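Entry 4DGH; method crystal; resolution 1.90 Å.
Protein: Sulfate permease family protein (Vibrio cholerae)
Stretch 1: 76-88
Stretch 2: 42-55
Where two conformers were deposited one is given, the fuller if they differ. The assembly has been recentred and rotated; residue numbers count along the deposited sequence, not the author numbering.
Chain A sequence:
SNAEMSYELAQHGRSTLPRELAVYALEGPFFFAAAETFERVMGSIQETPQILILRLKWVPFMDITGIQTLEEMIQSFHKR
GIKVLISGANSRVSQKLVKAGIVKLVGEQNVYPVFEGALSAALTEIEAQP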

# COMPACT_ATOMS: atom_id res chain seq x y z
N SER A 76 -2.77 1.66 -22.54
CA SER A 76 -1.37 1.33 -22.42
C SER A 76 -1.12 -0.17 -22.66
O SER A 76 -0.12 -0.52 -23.26
CB SER A 76 -0.80 1.81 -21.07
OG SER A 76 -1.06 0.83 -20.05
N PHE A 77 -2.05 -1.07 -22.30
CA PHE A 77 -1.87 -2.50 -22.64
C PHE A 77 -2.14 -2.76 -24.13
O PHE A 77 -1.46 -3.55 -24.77
CB PHE A 77 -2.83 -3.39 -21.76
CG PHE A 77 -2.65 -3.18 -20.27
CD1 PHE A 77 -1.40 -2.80 -19.75
CD2 PHE A 77 -3.69 -3.39 -19.39
CE1 PHE A 77 -1.20 -2.65 -18.36
CE2 PHE A 77 -3.53 -3.22 -17.99
CZ PHE A 77 -2.28 -2.87 -17.48
N HIS A 78 -3.17 -2.13 -24.67
CA HIS A 78 -3.59 -2.35 -26.06
C HIS A 78 -2.46 -1.95 -26.96
O HIS A 78 -2.29 -2.54 -28.05
CB HIS A 78 -4.82 -1.49 -26.49
CG HIS A 78 -6.14 -2.10 -26.08
ND1 HIS A 78 -7.33 -1.45 -26.23
CD2 HIS A 78 -6.43 -3.34 -25.54
CE1 HIS A 78 -8.33 -2.27 -25.79
NE2 HIS A 78 -7.77 -3.44 -25.42
N LYS A 79 -1.73 -0.93 -26.55
CA LYS A 79 -0.73 -0.45 -27.48
C LYS A 79 0.48 -1.39 -27.52
O LYS A 79 1.27 -1.30 -28.46
CB LYS A 79 -0.38 1.04 -27.25
CG LYS A 79 0.54 1.25 -26.11
CD LYS A 79 0.55 2.70 -25.61
CE LYS A 79 1.55 2.80 -24.48
NZ LYS A 79 1.55 4.12 -23.79
N ARG A 80 0.64 -2.31 -26.54
CA ARG A 80 1.66 -3.40 -26.65
C ARG A 80 1.15 -4.73 -27.29
O ARG A 80 1.88 -5.72 -27.40
CB ARG A 80 2.36 -3.70 -25.32
CG ARG A 80 3.16 -2.53 -24.72
CD ARG A 80 4.38 -2.94 -23.89
NE ARG A 80 5.20 -4.00 -24.48
CZ ARG A 80 6.21 -4.61 -23.86
NH1 ARG A 80 6.59 -4.23 -22.61
NH2 ARG A 80 6.87 -5.59 -24.51
N GLY A 81 -0.08 -4.76 -27.73
CA GLY A 81 -0.59 -5.93 -28.34
C GLY A 81 -1.37 -6.81 -27.37
O GLY A 81 -1.81 -7.89 -27.78
N ILE A 82 -1.63 -6.35 -26.16
CA ILE A 82 -2.35 -7.20 -25.15
C ILE A 82 -3.85 -7.04 -25.31
O ILE A 82 -4.36 -5.90 -25.35
CB ILE A 82 -1.92 -6.87 -23.74
CG1 ILE A 82 -0.40 -6.81 -23.66
CG2 ILE A 82 -2.54 -7.90 -22.74
CD1 ILE A 82 0.15 -6.10 -22.43
N LYS A 83 -4.53 -8.18 -25.44
CA LYS A 83 -5.98 -8.23 -25.41
C LYS A 83 -6.44 -8.24 -23.95
O LYS A 83 -5.94 -9.04 -23.15
CB LYS A 83 -6.44 -9.53 -26.09
CG LYS A 83 -7.91 -9.79 -26.05
CD LYS A 83 -8.26 -10.99 -26.98
CE LYS A 83 -9.74 -11.03 -27.20
NZ LYS A 83 -10.13 -12.09 -28.22
N VAL A 84 -7.35 -7.35 -23.61
CA VAL A 84 -7.75 -7.15 -22.25
C VAL A 84 -9.17 -7.64 -22.10
O VAL A 84 -10.06 -7.24 -22.93
CB VAL A 84 -7.63 -5.69 -21.84
CG1 VAL A 84 -8.19 -5.47 -20.40
CG2 VAL A 84 -6.20 -5.16 -22.07
N LEU A 85 -9.37 -8.61 -21.19
CA LEU A 85 -10.72 -8.99 -20.79
C LEU A 85 -11.03 -8.35 -19.42
O LEU A 85 -10.13 -8.15 -18.62
CB LEU A 85 -10.87 -10.51 -20.63
CG LEU A 85 -10.92 -11.45 -21.85
CD1 LEU A 85 -10.20 -10.99 -23.09
CD2 LEU A 85 -10.70 -12.92 -21.52
N ILE A 86 -12.32 -8.11 -19.14
CA ILE A 86 -12.72 -7.60 -17.88
C ILE A 86 -13.70 -8.59 -17.27
O ILE A 86 -14.62 -9.12 -17.99
CB ILE A 86 -13.39 -6.27 -18.11
CG1 ILE A 86 -12.34 -5.18 -18.53
CG2 ILE A 86 -14.22 -5.88 -16.89
CD1 ILE A 86 -13.07 -3.88 -18.88
N SER A 87 -13.56 -8.88 -15.98
CA SER A 87 -14.56 -9.74 -15.30
C SER A 87 -14.99 -9.15 -13.98
O SER A 87 -14.28 -8.39 -13.41
CB SER A 87 -13.97 -11.13 -15.03
OG SER A 87 -12.77 -11.09 -14.22
N GLY A 88 -16.18 -9.57 -13.51
CA GLY A 88 -16.59 -9.38 -12.14
C GLY A 88 -17.15 -8.01 -11.78
O GLY A 88 -17.37 -7.75 -10.59
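Stretch 2 42-55: MGSIQETPQILILR

Two helix-to-strand segments that are remote in sequence can be packed together by one economical device: the strands pair, and the helix ends and connecting loops close over them. In this sulfate permease family protein the apolar centre lies where the strands begin. Ile82, just ahead of strand 83-87, starts out sideways to stretch 2, but its m,t rotamer brings the end of the side chain nearer. Its CD1 lies 3.5 Å from CG of Met42, a selenomethionine, and 4.2 Å from CD of Pro49, while its CG2 rests 3.7 Å from CB of Leu52. Phe77, in the last part of its helix, extends the cluster: CE2 of Phe77 is 3.3 Å from CD2 of Leu52, and CE1 of Phe77 is 3.6 Å from CB of Met42. The end of one helix thus meets the other through side chains, with the Phe77 and Met42 CA atoms 7.3 Å apart.

From this centre the chain of stretch 2 passes through a loop, residues 45-50, in which Gln46 and Gln50 break an otherwise extended course, and enters strand 51-55, which runs parallel to strand 83-87 with a crossing angle of -26°. The register is unbroken, from Lys83 beside Ile51 to Ser87 beside Arg55. Lys83 and Leu85 each bond to two residues of the neighbouring chain, the residues before and after their register partners, as is typical of parallel pairing. Lys83 N donates to Gln50 O (3.0 Å) and Lys83 O accepts from Leu52 N (2.8 Å); Leu85 N then donates to Leu52 O (2.9 Å), Leu85 O accepts from Leu54 N (2.8 Å), and Ser87 N closes the ladder on Leu54 O (3.1 Å). Side chains alternate between faces: Val84, Ile86, Leu52 and Leu54 share one, whereas Leu85 lies with Ile51 and Ile53 on the other, its CD1 4.0 Å from CG2 of Ile51 and its CD2 4.1 Å from CG1 of Ile53. On that same face Ser87 OG is buried without a polar partner, 3.6 Å from CG2 of Ile53.

The polar edge lies at the opposite end from Ser87, where Arg80 precedes Gly81, whose positive phi completes a Schellman motif. The CA-to-CB bond of Arg80 points toward stretch 2, and its guanidinium reaches the carbonyls of Met42, Ile45 and Gln46, in and just after the end of helix 42-44. NH1 of Arg80 makes a nearly straight hydrogen bond to O of Ile45 (2.8 Å) and a weak one to O of Met42 (2.8 Å); NH2 of Arg80 adds another weak bond to O of Gln46 (3.3 Å). Thr48 covers one face of the guanidinium, with its CG2 3.2 Å from CZ of Arg80.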

# COMPACT_ATOMS: atom_id res chain seq x y z
N MSE A 42 4.09 -3.39 -16.96
CA MSE A 42 3.75 -3.95 -18.27
C MSE A 42 4.57 -3.24 -19.34
O MSE A 42 4.90 -3.82 -20.39
CB MSE A 42 2.24 -3.76 -18.51
CG MSE A 42 1.82 -4.61 -19.69
SE MSE A 42 1.82 -6.51 -19.10
CE MSE A 42 0.05 -7.00 -18.39
N GLY A 43 4.84 -1.97 -19.12
CA GLY A 43 5.69 -1.17 -20.04
C GLY A 43 7.16 -1.55 -20.00
O GLY A 43 7.89 -1.39 -21.02
N SER A 44 7.63 -2.02 -18.85
CA SER A 44 9.10 -2.24 -18.67
C SER A 44 9.57 -3.66 -18.93
O SER A 44 10.72 -3.90 -19.34
CB SER A 44 9.61 -1.69 -17.31
OG SER A 44 9.33 -2.60 -16.26
N ILE A 45 8.70 -4.62 -18.70
CA ILE A 45 9.08 -6.00 -18.97
C ILE A 45 9.26 -6.26 -20.46
O ILE A 45 8.66 -5.60 -21.31
CB ILE A 45 8.09 -7.03 -18.41
CG1 ILE A 45 6.72 -6.81 -19.09
CG2 ILE A 45 8.11 -6.95 -16.88
CD1 ILE A 45 5.63 -7.82 -18.69
N GLN A 46 10.07 -7.27 -20.71
CA GLN A 46 10.55 -7.59 -22.04
C GLN A 46 9.45 -8.32 -22.79
O GLN A 46 9.13 -7.98 -23.93
CB GLN A 46 11.81 -8.48 -21.96
CG GLN A 46 12.54 -8.60 -23.31
CD GLN A 46 12.78 -7.23 -24.01
OE1 GLN A 46 13.20 -6.22 -23.38
NE2 GLN A 46 12.49 -7.19 -25.31
N GLU A 47 8.86 -9.33 -22.16
CA GLU A 47 7.81 -10.10 -22.76
C GLU A 47 6.50 -9.79 -22.11
O GLU A 47 6.42 -9.69 -20.84
CB GLU A 47 8.02 -11.54 -22.51
CG GLU A 47 8.99 -12.15 -23.46
CD GLU A 47 9.17 -13.57 -23.07
OE1 GLU A 47 8.12 -14.27 -22.98
OE2 GLU A 47 10.34 -13.95 -22.82
N THR A 48 5.49 -9.69 -22.96
CA THR A 48 4.12 -9.44 -22.52
C THR A 48 3.19 -10.62 -22.77
O THR A 48 3.36 -11.41 -23.69
CB THR A 48 3.56 -8.10 -23.10
OG1 THR A 48 3.63 -8.12 -24.54
CG2 THR A 48 4.37 -6.87 -22.55
N PRO A 49 2.13 -10.74 -21.93
CA PRO A 49 1.19 -11.81 -22.16
C PRO A 49 0.37 -11.50 -23.45
O PRO A 49 0.32 -10.36 -23.85
CB PRO A 49 0.26 -11.74 -20.89
CG PRO A 49 0.34 -10.31 -20.42
CD PRO A 49 1.69 -9.76 -20.92
N GLN A 50 -0.22 -12.53 -24.08
CA GLN A 50 -1.24 -12.37 -25.13
C GLN A 50 -2.58 -11.74 -24.60
O GLN A 50 -3.21 -10.90 -25.27
CB GLN A 50 -1.46 -13.75 -25.86
CG GLN A 50 -2.60 -13.79 -26.92
CD GLN A 50 -3.00 -15.18 -27.45
OE1 GLN A 50 -2.26 -16.17 -27.32
NE2 GLN A 50 -4.19 -15.27 -28.01
N ILE A 51 -3.02 -12.19 -23.42
CA ILE A 51 -4.30 -11.85 -22.81
C ILE A 51 -4.09 -11.44 -21.36
O ILE A 51 -3.34 -12.11 -20.58
CB ILE A 51 -5.31 -13.03 -22.86
CG1 ILE A 51 -5.50 -13.48 -24.36
CG2 ILE A 51 -6.65 -12.66 -22.19
CD1 ILE A 51 -6.44 -14.68 -24.55
N LEU A 52 -4.79 -10.38 -20.96
CA LEU A 52 -4.77 -9.95 -19.55
C LEU A 52 -6.21 -9.84 -19.03
O LEU A 52 -7.01 -9.03 -19.58
CB LEU A 52 -4.05 -8.61 -19.42
CG LEU A 52 -4.18 -7.98 -18.03
CD1 LEU A 52 -3.55 -8.81 -16.92
CD2 LEU A 52 -3.69 -6.54 -18.01
N ILE A 53 -6.55 -10.62 -18.00
CA ILE A 53 -7.84 -10.47 -17.34
C ILE A 53 -7.71 -9.47 -16.22
O ILE A 53 -6.91 -9.63 -15.30
CB ILE A 53 -8.42 -11.81 -16.86
CG1 ILE A 53 -8.48 -12.80 -18.09
CG2 ILE A 53 -9.75 -11.64 -16.15
CD1 ILE A 53 -8.72 -14.24 -17.63
N LEU A 54 -8.53 -8.44 -16.31
CA LEU A 54 -8.62 -7.44 -15.30
C LEU A 54 -9.87 -7.68 -14.44
O LEU A 54 -11.00 -7.48 -14.90
CB LEU A 54 -8.71 -6.07 -15.96
CG LEU A 54 -8.68 -5.08 -14.85
CD1 LEU A 54 -7.25 -4.96 -14.32
CD2 LEU A 54 -9.12 -3.77 -15.46
N ARG A 55 -9.65 -8.15 -13.20
CA ARG A 55 -10.76 -8.51 -12.23
C ARG A 55 -11.25 -7.25 -11.49
O ARG A 55 -10.46 -6.56 -10.88
CB ARG A 55 -10.27 -9.55 -11.20
CG ARG A 55 -9.69 -10.80 -11.89
CD ARG A 55 -9.38 -11.90 -10.86
NE ARG A 55 -10.61 -12.37 -10.20
CZ ARG A 55 -10.64 -13.32 -9.27
NH1 ARG A 55 -9.53 -13.95 -8.83
NH2 ARG A 55 -11.78 -13.70 -8.81